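Local coordinates for glutathione S-transferase-like protein (Methylobacillus flagellatus, PDB 4GLT), which binds glutathione and probably acts as a glutathione transferase, in an assembly of two chains, at residues Q104-T107 with A108-V112; S142-I145 with E146-N150; Q199-P202 with N203-R206; A210-R214 with A215-D219. All coordinates share one frame; numbering follows the deposited sequence.

Contact 1: residues Q104-T107 with A108-V112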
loop_
_atom_site.group_PDB
_atom_site.type_symbol
_atom_site.label_atom_id
_atom_site.label_comp_id
_atom_site.label_asym_id
_atom_site.label_seq_id
_atom_site.Cartn_x
_atom_site.Cartn_y
_atom_site.Cartn_z
ATOM N N GLN A 104 -7.258 -14.355 12.723
ATOM C CA GLN A 104 -8.704 -14.308 12.529
ATOM C C GLN A 104 -9.363 -13.250 13.422
ATOM O O GLN A 104 -10.295 -12.567 12.998
ATOM C CB GLN A 104 -9.304 -15.692 12.808
ATOM C CG GLN A 104 -10.801 -15.815 12.572
ATOM C CD GLN A 104 -11.223 -17.251 12.304
ATOM O OE1 GLN A 104 -10.393 -18.100 11.971
ATOM N NE2 GLN A 104 -12.517 -17.530 12.445
ATOM N N ASP A 105 -8.880 -13.117 14.656
ATOM C CA ASP A 105 -9.439 -12.137 15.593
ATOM C C ASP A 105 -9.173 -10.701 15.138
ATOM O O ASP A 105 -8.042 -10.335 14.809
ATOM C CB ASP A 105 -8.892 -12.353 17.005
ATOM C CG ASP A 105 -9.135 -11.158 17.908
ATOM O OD1 ASP A 105 -10.185 -10.502 17.748
ATOM O OD2 ASP A 105 -8.278 -10.865 18.768
ATOM N N HIS A 106 -10.218 -9.882 15.125
ATOM C CA HIS A 106 -10.120 -8.559 14.518
ATOM C C HIS A 106 -9.084 -7.658 15.196
ATOM O O HIS A 106 -8.296 -6.996 14.519
ATOM C CB HIS A 106 -11.488 -7.873 14.460
ATOM C CG HIS A 106 -11.667 -7.000 13.255
ATOM N ND1 HIS A 106 -11.533 -5.628 13.298
ATOM C CD2 HIS A 106 -11.958 -7.307 11.967
ATOM C CE1 HIS A 106 -11.740 -5.128 12.093
ATOM N NE2 HIS A 106 -12.000 -6.125 11.266
ATOM N N THR A 107 -9.085 -7.630 16.524
ATOM C CA THR A 107 -8.095 -6.846 17.253
ATOM C C THR A 107 -6.703 -7.212 16.739
ATOM O O THR A 107 -5.995 -6.381 16.150
ATOM C CB THR A 107 -8.178 -7.101 18.774
ATOM O OG1 THR A 107 -9.550 -7.108 19.181
ATOM C CG2 THR A 107 -7.449 -6.013 19.553
ATOM N N ALA A 108 -6.332 -8.472 16.943
ATOM C CA ALA A 108 -5.037 -8.983 16.492
ATOM C C ALA A 108 -4.756 -8.712 15.014
ATOM O O ALA A 108 -3.630 -8.406 14.641
ATOM C CB ALA A 108 -4.915 -10.470 16.784
ATOM N N LYS A 109 -5.775 -8.824 14.172
ATOM C CA LYS A 109 -5.570 -8.669 12.730
ATOM C C LYS A 109 -5.315 -7.219 12.297
ATOM O O LYS A 109 -4.493 -6.940 11.418
ATOM C CB LYS A 109 -6.749 -9.270 11.967
ATOM C CG LYS A 109 -7.320 -8.356 10.912
ATOM C CD LYS A 109 -7.876 -9.131 9.735
ATOM C CE LYS A 109 -9.145 -9.869 10.094
ATOM N NZ LYS A 109 -9.675 -10.557 8.883
ATOM N N ILE A 110 -6.017 -6.286 12.917
ATOM C CA ILE A 110 -5.728 -4.884 12.673
ATOM C C ILE A 110 -4.338 -4.566 13.234
ATOM O O ILE A 110 -3.555 -3.836 12.624
ATOM C CB ILE A 110 -6.790 -3.975 13.315
ATOM C CG1 ILE A 110 -8.153 -4.225 12.667
ATOM C CG2 ILE A 110 -6.387 -2.516 13.175
ATOM C CD1 ILE A 110 -8.250 -3.771 11.226
ATOM N N ALA A 111 -4.042 -5.125 14.403
ATOM C CA ALA A 111 -2.714 -5.001 14.970
ATOM C C ALA A 111 -1.664 -5.494 13.976
ATOM O O ALA A 111 -0.620 -4.861 13.810
ATOM C CB ALA A 111 -2.620 -5.758 16.285
ATOM N N VAL A 112 -1.946 -6.605 13.301
ATOM C CA VAL A 112 -0.996 -7.173 12.347
ATOM C C VAL A 112 -0.840 -6.296 11.127
ATOM O O VAL A 112 0.275 -6.041 10.674
ATOM C CB VAL A 112 -1.397 -8.593 11.890
ATOM C CG1 VAL A 112 -0.701 -8.963 10.587
ATOM C CG2 VAL A 112 -1.060 -9.607 12.963
#
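With chi1 at -64°, Ile-110 sets CG1 beside its own backbone N and opposite the carbonyl carbon, which sends the CG1-CD1 branch back along the helix to the imidazole of His-106. The pair lies on the first turn of helix 106-133, the helix that opens the all-helical C-terminal domain of the glutathione transferase fold. Ile-110 CG1 meets the ring obliquely, 3.7 Å from His-106 ND1, and Ile-110 CD1 reaches His-106 CE1 at 3.8 Å. Lys-109 also approaches the imidazole obliquely: its chain bends at chi2 and chi3, bringing CE to 4.2 Å from His-106 CD2. This flank lies at the dimer interface, where His-106 meets the ring of His-94 of the second subunit and packs on Tyr-91 of the same subunit, while Lys-109 has a long, weak ion pair with Glu-90 of that subunit. Asp-105 is the N-cap residue. Its OD1 takes a weak capping bond from Thr-107 N at 3.3 Å, and its negative charge would probably interact well with the positive end of the helix dipole. OD2 of the same carboxylate sits 3.9 Å from Ala-108 CB. Three successive i to i+4 backbone bonds wind the turn; the first runs from Lys-109 N to Asp-105 O at 2.8 Å and is distinctly bent. In the third, Ala-111 N reaches Thr-107 O at 2.9 Å with an N-H...O angle of 168°.

Contact 2: residues S142-I145 with E146-N150. With GSH (glutathione), chain F.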
loop_
_atom_site.group_PDB
_atom_site.type_symbol
_atom_site.label_atom_id
_atom_site.label_comp_id
_atom_site.label_asym_id
_atom_site.label_seq_id
_atom_site.Cartn_x
_atom_site.Cartn_y
_atom_site.Cartn_z
ATOM N N SER A 142 19.051 16.777 -1.802
ATOM C CA SER A 142 19.450 16.295 -0.480
ATOM C C SER A 142 18.346 16.374 0.593
ATOM O O SER A 142 18.373 15.629 1.577
ATOM C CB SER A 142 20.688 17.069 -0.017
ATOM O OG SER A 142 20.961 16.839 1.354
ATOM N N ALA A 143 17.393 17.283 0.404
ATOM C CA ALA A 143 16.318 17.505 1.379
ATOM C C ALA A 143 15.347 16.338 1.387
ATOM O O ALA A 143 14.887 15.890 2.441
ATOM C CB ALA A 143 15.577 18.795 1.059
ATOM N N VAL A 144 15.041 15.861 0.185
ATOM C CA VAL A 144 14.158 14.732 -0.020
ATOM C C VAL A 144 14.723 13.498 0.665
ATOM O O VAL A 144 14.017 12.779 1.367
ATOM C CB VAL A 144 14.012 14.460 -1.525
ATOM C CG1 VAL A 144 13.350 13.120 -1.768
ATOM C CG2 VAL A 144 13.243 15.591 -2.191
ATOM N N ILE A 145 16.014 13.270 0.468
ATOM C CA ILE A 145 16.698 12.164 1.114
ATOM C C ILE A 145 16.603 12.298 2.634
ATOM O O ILE A 145 16.280 11.342 3.342
ATOM C CB ILE A 145 18.172 12.127 0.679
ATOM C CG1 ILE A 145 18.262 11.923 -0.834
ATOM C CG2 ILE A 145 18.928 11.035 1.422
ATOM C CD1 ILE A 145 19.670 12.006 -1.386
ATOM N N GLU A 146 16.880 13.499 3.129
ATOM C CA GLU A 146 16.847 13.766 4.560
ATOM C C GLU A 146 15.474 13.437 5.151
ATOM O O GLU A 146 15.357 12.700 6.132
ATOM C CB GLU A 146 17.187 15.236 4.813
ATOM C CG GLU A 146 17.939 15.499 6.106
ATOM C CD GLU A 146 17.339 14.768 7.291
ATOM O OE1 GLU A 146 17.163 13.531 7.204
ATOM O OE2 GLU A 146 17.051 15.431 8.312
ATOM N N LYS A 147 14.439 13.978 4.548
ATOM C CA LYS A 147 13.087 13.765 5.010
ATOM C C LYS A 147 12.714 12.288 5.065
ATOM O O LYS A 147 12.148 11.817 6.031
ATOM C CB LYS A 147 12.139 14.497 4.080
ATOM C CG LYS A 147 10.753 14.670 4.598
ATOM C CD LYS A 147 9.881 15.190 3.498
ATOM C CE LYS A 147 8.426 15.223 3.872
ATOM N NZ LYS A 147 7.616 15.296 2.628
ATOM N N GLN A 148 13.016 11.571 3.999
ATOM C CA GLN A 148 12.660 10.155 3.933
ATOM C C GLN A 148 13.427 9.327 4.958
ATOM O O GLN A 148 12.853 8.478 5.645
ATOM C CB GLN A 148 12.925 9.613 2.526
ATOM C CG GLN A 148 12.144 10.322 1.436
ATOM C CD GLN A 148 10.646 10.160 1.608
ATOM O OE1 GLN A 148 9.861 10.936 1.073
ATOM N NE2 GLN A 148 10.247 9.151 2.362
ATOM N N LEU A 149 14.729 9.569 5.062
ATOM C CA LEU A 149 15.541 8.843 6.029
ATOM C C LEU A 149 15.088 9.248 7.425
ATOM O O LEU A 149 15.341 8.550 8.414
ATOM C CB LEU A 149 17.035 9.097 5.803
ATOM C CG LEU A 149 17.548 8.571 4.453
ATOM C CD1 LEU A 149 19.049 8.762 4.269
ATOM C CD2 LEU A 149 17.177 7.109 4.273
ATOM N N ASN A 150 14.387 10.372 7.497
ATOM C CA ASN A 150 13.711 10.746 8.729
ATOM C C ASN A 150 12.577 9.792 9.081
ATOM O O ASN A 150 12.454 9.375 10.226
ATOM C CB ASN A 150 13.198 12.184 8.661
ATOM C CG ASN A 150 14.161 13.162 9.282
ATOM O OD1 ASN A 150 15.011 12.777 10.084
ATOM N ND2 ASN A 150 14.040 14.433 8.917
HETATM N N1 GSH F . -0.210 5.399 1.560
HETATM C CA1 GSH F . -0.793 6.069 2.747
HETATM C C1 GSH F . -2.288 5.881 2.790
HETATM O O11 GSH F . -2.870 6.329 3.796
HETATM O O12 GSH F . -2.887 5.286 1.857
HETATM C CB1 GSH F . -0.382 7.544 2.884
HETATM C CG1 GSH F . -0.703 8.443 1.690
HETATM C CD1 GSH F . 0.104 9.731 1.729
HETATM O OE1 GSH F . 1.297 9.717 1.472
HETATM N N2 GSH F . -0.528 10.871 2.035
HETATM C CA2 GSH F . 0.126 12.167 1.887
HETATM C C2 GSH F . 1.028 12.518 3.041
HETATM O O2 GSH F . 0.594 12.550 4.185
HETATM C CB2 GSH F . -0.918 13.263 1.679
HETATM S SG2 GSH F . -1.785 13.057 0.093
HETATM N N3 GSH F . 2.310 12.782 2.746
HETATM C CA3 GSH F . 3.210 13.353 3.738
HETATM C C3 GSH F . 4.661 12.912 3.624
HETATM O O31 GSH F . 4.962 11.940 2.890
HETATM O O32 GSH F . 5.524 13.545 4.278
#
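Leu-149 N donates to Ile-145 O at 2.9 Å along a nearly straight line, the N-H...O angle being 169°. The same carbonyl oxygen is brushed by the donor's own side chain, Leu-149 CG standing 3.2 Å from Ile-145 O. The two aliphatic chains run side by side and point the same way. Ile-145 CG2, set anti to the backbone N (chi1 of the residue -61°), touches Leu-149 CD1 at 3.6 Å, and the pair packs against helix 106-133, on Glu-132 and Ala-129. Gln-148 folds back in a comparable way: with CG beside its own backbone N (chi1 -60°), Gln-148 CG rests 3.1 Å from Val-144 O, the oxygen that also accepts Gln-148 N. At the start of the turn, Asp-141 OD1 accepts the backbone N-H groups of Ala-143 and Val-144. Lys-147 N bonds to Ala-143 O at 2.9 Å, but its side chain leaves the helix altogether. Extended from CG to its end, it carries NZ to 3.2 Å from O32 of the glutathione glycine carboxylate, a weak hydrogen bond probably strengthened by opposite charge. Lys-151 of this chain also bonds that glutathione, as do Lys-70, Ile-71 and Ser-85 of the second subunit. Lys-147, on this surface part of helix 142-162, and Lys-151 just beyond it thus contribute to a glutathione site assembled from both subunits.

Contact 3: residues Q199-P202 with N203-R206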
loop_
_atom_site.group_PDB
_atom_site.type_symbol
_atom_site.label_atom_id
_atom_site.label_comp_id
_atom_site.label_asym_id
_atom_site.label_seq_id
_atom_site.Cartn_x
_atom_site.Cartn_y
_atom_site.Cartn_z
ATOM N N GLN A 199 22.923 -2.345 16.451
ATOM C CA GLN A 199 23.445 -1.834 17.710
ATOM C C GLN A 199 22.521 -0.797 18.348
ATOM O O GLN A 199 22.374 -0.754 19.572
ATOM C CB GLN A 199 24.827 -1.226 17.492
ATOM C CG GLN A 199 25.541 -0.857 18.776
ATOM C CD GLN A 199 26.806 -0.075 18.517
ATOM O OE1 GLN A 199 27.632 0.106 19.412
ATOM N NE2 GLN A 199 26.967 0.395 17.286
ATOM N N GLN A 200 21.910 0.037 17.511
ATOM C CA GLN A 200 21.063 1.128 17.988
ATOM C C GLN A 200 19.683 0.630 18.418
ATOM O O GLN A 200 19.047 1.214 19.296
ATOM C CB GLN A 200 20.899 2.197 16.905
ATOM C CG GLN A 200 22.108 2.382 16.002
ATOM C CD GLN A 200 22.111 3.739 15.320
ATOM O OE1 GLN A 200 21.304 4.609 15.652
ATOM N NE2 GLN A 200 23.021 3.929 14.367
ATOM N N TYR A 201 19.221 -0.445 17.793
ATOM C CA TYR A 201 17.906 -0.988 18.091
ATOM C C TYR A 201 18.050 -2.454 18.467
ATOM O O TYR A 201 17.923 -3.337 17.614
ATOM C CB TYR A 201 16.977 -0.833 16.882
ATOM C CG TYR A 201 16.984 0.551 16.255
ATOM C CD1 TYR A 201 16.265 1.600 16.817
ATOM C CD2 TYR A 201 17.705 0.805 15.093
ATOM C CE1 TYR A 201 16.267 2.865 16.246
ATOM C CE2 TYR A 201 17.713 2.063 14.514
ATOM C CZ TYR A 201 16.996 3.090 15.096
ATOM O OH TYR A 201 17.002 4.342 14.518
ATOM N N PRO A 202 18.319 -2.716 19.754
ATOM C CA PRO A 202 18.623 -4.064 20.228
ATOM C C PRO A 202 17.456 -5.036 20.096
ATOM O O PRO A 202 17.668 -6.198 19.750
ATOM C CB PRO A 202 18.999 -3.852 21.704
ATOM C CG PRO A 202 18.423 -2.528 22.075
ATOM C CD PRO A 202 18.443 -1.707 20.818
ATOM N N ASN A 203 16.238 -4.575 20.368
ATOM C CA ASN A 203 15.062 -5.424 20.188
ATOM C C ASN A 203 14.894 -5.844 18.723
ATOM O O ASN A 203 14.570 -6.984 18.430
ATOM C CB ASN A 203 13.795 -4.723 20.682
ATOM C CG ASN A 203 13.886 -4.306 22.135
ATOM O OD1 ASN A 203 14.061 -5.142 23.027
ATOM N ND2 ASN A 203 13.748 -3.008 22.385
ATOM N N LEU A 204 15.118 -4.912 17.809
ATOM C CA LEU A 204 14.966 -5.202 16.388
ATOM C C LEU A 204 16.024 -6.192 15.909
ATOM O O LEU A 204 15.716 -7.139 15.192
ATOM C CB LEU A 204 15.015 -3.918 15.555
ATOM C CG LEU A 204 13.759 -3.038 15.466
ATOM C CD1 LEU A 204 13.916 -1.975 14.379
ATOM C CD2 LEU A 204 12.519 -3.877 15.197
ATOM N N ALA A 205 17.271 -5.969 16.312
ATOM C CA ALA A 205 18.357 -6.880 15.968
ATOM C C ALA A 205 18.077 -8.288 16.504
ATOM O O ALA A 205 18.323 -9.280 15.817
ATOM C CB ALA A 205 19.681 -6.354 16.496
ATOM N N ARG A 206 17.559 -8.366 17.728
ATOM C CA ARG A 206 17.108 -9.638 18.296
ATOM C C ARG A 206 16.005 -10.293 17.465
ATOM O O ARG A 206 16.001 -11.509 17.261
ATOM C CB ARG A 206 16.592 -9.437 19.715
ATOM C CG ARG A 206 15.666 -10.554 20.173
ATOM C CD ARG A 206 15.524 -10.583 21.690
ATOM N NE ARG A 206 15.077 -9.294 22.213
ATOM C CZ ARG A 206 13.815 -8.873 22.180
ATOM N NH1 ARG A 206 12.869 -9.639 21.646
ATOM N NH2 ARG A 206 13.497 -7.683 22.675
#
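Tyr-201 and Leu-204 meet at their bases, CB to CB at 3.9 Å, and then diverge. Tyr-201 CG lies opposite its own carbonyl carbon (chi1 -48°), a torsion that swings the phenol away from the following turn. Leu-204 CD1 lies 4.1 Å from Tyr-201 CB and stands oblique to the ring. Gln-200 CB lies 3.9 Å above one face of the Tyr-201 ring, offset toward the rim, while the Tyr-201 side chain packs along helix 142-162, on Leu-156 and Arg-157 among others. Tyr-201 is the N-cap residue of helix 202-212 in the C-terminal helical domain of the glutathione transferase fold. Pro-202 follows in the first turn, where a residue without an N-H is easily accepted, and Asp-160 of helix 142-162 receives the N-H of Leu-204. Along the helix, Ala-205 N bonds to Tyr-201 O and Arg-206 N to Pro-202 O, each at 3.0 Å. The bent chain of Arg-206 lays its guanidinium over Asn-203 O, which is 4.3 Å from the plane near the centre. Its NH2 also makes a weak, sharply angled bond to Asn-203 OD1, but the stronger tie is to the carbonyl of Leu-163, and NH1 bonds to that of Arg-166.

Contact 4: residues A210-R214 with A215-D219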
loop_
_atom_site.group_PDB
_atom_site.type_symbol
_atom_site.label_atom_id
_atom_site.label_comp_id
_atom_site.label_asym_id
_atom_site.label_seq_id
_atom_site.Cartn_x
_atom_site.Cartn_y
_atom_site.Cartn_z
ATOM N N ALA A 210 16.148 -13.921 15.299
ATOM C CA ALA A 210 15.128 -14.958 15.160
ATOM C C ALA A 210 14.746 -15.210 13.692
ATOM O O ALA A 210 14.687 -16.351 13.248
ATOM C CB ALA A 210 13.895 -14.590 15.969
ATOM N N MET A 211 14.478 -14.137 12.952
ATOM C CA MET A 211 14.085 -14.233 11.541
ATOM C C MET A 211 15.150 -14.872 10.649
ATOM O O MET A 211 14.846 -15.705 9.794
ATOM C CB MET A 211 13.740 -12.843 10.994
ATOM C CG MET A 211 12.556 -12.175 11.674
ATOM S SD MET A 211 11.008 -13.057 11.405
ATOM C CE MET A 211 11.044 -13.221 9.625
ATOM N N MET A 212 16.398 -14.459 10.830
ATOM C CA MET A 212 17.507 -15.027 10.072
ATOM C C MET A 212 17.633 -16.536 10.247
ATOM O O MET A 212 18.356 -17.196 9.496
ATOM C CB MET A 212 18.819 -14.364 10.485
ATOM C CG MET A 212 19.093 -13.054 9.777
ATOM S SD MET A 212 19.070 -13.315 8.001
ATOM C CE MET A 212 20.168 -12.007 7.455
ATOM N N LYS A 213 16.938 -17.079 11.241
ATOM C CA LYS A 213 17.012 -18.511 11.529
ATOM C C LYS A 213 15.959 -19.331 10.784
ATOM O O LYS A 213 15.894 -20.551 10.931
ATOM C CB LYS A 213 16.916 -18.768 13.038
ATOM C CG LYS A 213 18.125 -18.301 13.837
ATOM C CD LYS A 213 17.853 -18.370 15.334
ATOM C CE LYS A 213 18.970 -17.717 16.134
ATOM N NZ LYS A 213 20.283 -18.393 15.919
ATOM N N ARG A 214 15.178 -18.671 9.942
ATOM C CA ARG A 214 14.164 -19.357 9.162
ATOM C C ARG A 214 14.591 -19.484 7.712
ATOM O O ARG A 214 14.990 -18.515 7.090
ATOM C CB ARG A 214 12.841 -18.612 9.228
ATOM C CG ARG A 214 12.286 -18.446 10.612
ATOM C CD ARG A 214 10.840 -18.030 10.560
ATOM N NE ARG A 214 10.211 -18.182 11.859
ATOM C CZ ARG A 214 9.151 -18.936 12.096
ATOM N NH1 ARG A 214 8.578 -19.607 11.120
ATOM N NH2 ARG A 214 8.656 -19.013 13.315
ATOM N N ALA A 215 14.510 -20.691 7.178
ATOM C CA ALA A 215 14.854 -20.907 5.787
ATOM C C ALA A 215 14.034 -19.960 4.922
ATOM O O ALA A 215 14.574 -19.259 4.063
ATOM C CB ALA A 215 14.605 -22.355 5.398
ATOM N N SER A 216 12.726 -19.931 5.158
ATOM C CA SER A 216 11.855 -19.030 4.413
ATOM C C SER A 216 12.550 -17.689 4.297
ATOM O O SER A 216 12.802 -17.191 3.198
ATOM C CB SER A 216 10.521 -18.849 5.134
ATOM O OG SER A 216 10.732 -18.483 6.489
ATOM N N PHE A 217 12.868 -17.108 5.448
ATOM C CA PHE A 217 13.498 -15.799 5.473
ATOM C C PHE A 217 14.897 -15.811 4.863
ATOM O O PHE A 217 15.150 -15.117 3.879
ATOM C CB PHE A 217 13.535 -15.224 6.889
ATOM C CG PHE A 217 13.995 -13.804 6.932
ATOM C CD1 PHE A 217 13.286 -12.820 6.262
ATOM C CD2 PHE A 217 15.142 -13.452 7.619
ATOM C CE1 PHE A 217 13.707 -11.506 6.279
ATOM C CE2 PHE A 217 15.571 -12.139 7.639
ATOM C CZ PHE A 217 14.854 -11.164 6.966
ATOM N N LYS A 218 15.794 -16.607 5.439
ATOM C CA LYS A 218 17.182 -16.641 4.993
ATOM C C LYS A 218 17.324 -17.061 3.535
ATOM O O LYS A 218 18.238 -16.620 2.842
ATOM C CB LYS A 218 18.022 -17.561 5.884
ATOM C CG LYS A 218 19.517 -17.392 5.665
ATOM C CD LYS A 218 20.341 -18.398 6.449
ATOM C CE LYS A 218 21.807 -18.303 6.053
ATOM N NZ LYS A 218 22.646 -19.341 6.716
ATOM N N ASP A 219 16.418 -17.917 3.074
ATOM C CA ASP A 219 16.475 -18.430 1.713
ATOM C C ASP A 219 16.102 -17.391 0.667
ATOM O O ASP A 219 16.167 -17.664 -0.530
ATOM C CB ASP A 219 15.541 -19.628 1.560
ATOM C CG ASP A 219 16.198 -20.934 1.943
ATOM O OD1 ASP A 219 17.380 -20.916 2.355
ATOM O OD2 ASP A 219 15.528 -21.982 1.825
#
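Aromatic contacts dominate where Phe-217 folds back on Met-211 and Met-212. Its CG is anti to the backbone N (chi1 -172°), which directs the ring into the end of the preceding helix. Met-211 crosses the phenyl group at about a right angle: its CB makes a CH-pi contact over one face, 4.1 Å from the centroid of the Phe-217 ring, and its twice-bent chain returns CE to 4.0 Å from Phe-217 CG. Met-212 adds a Met-aromatic contact from a different quarter, SD lying 3.7 Å from Phe-217 CE2 and well off the ring normal, at 68°. Met-212 CA meets the edge of the same ring, in its plane. In plain van der Waals contact, Lys-218 CB sits 3.6 Å from Met-212 O.

Among the backbone bonds, Lys-218 N to Arg-214 O is short, 2.6 Å, and nearly straight. Arg-214 occupies the N-cap position of the short helix 215-218, while its own N bonds back to Met-211 O at 3.0 Å.

Charged and polar ends point elsewhere. Ser-216 OG, 3.5 Å from Arg-214 CB, is hydrogen-bonded to Glu-43, and the extended Arg-214 chain places NH1 in a salt bridge with the same carboxylate.

The turn links helix 202-212 to helix 215-218 and, through Glu-43 and the cation-pi partner of Phe-217, Arg-35, fastens this end of the C-terminal domain to helix 32-44 of the thioredoxin-like domain.

All four are local turns of the C-terminal helical domain, but they face different surroundings. Contact 2 is the most superficial, with no buried residue; the other three are partly buried. Contacts 1 and 2 sit on successive helices, 106-133 and 142-162, about 33 Å apart between centres, and both look to the second subunit: one mainly by rings and aliphatic groups, the other through a lysine and shared glutathione. Contacts 3 and 4 mark the start and finish of helix 202-212. At 199-206 the buried Tyr-201, Asn-203 and Leu-204 pack within the helical domain, whereas 210-219 relies on sulfur, phenyl and a carboxylate from the thioredoxin-like domain.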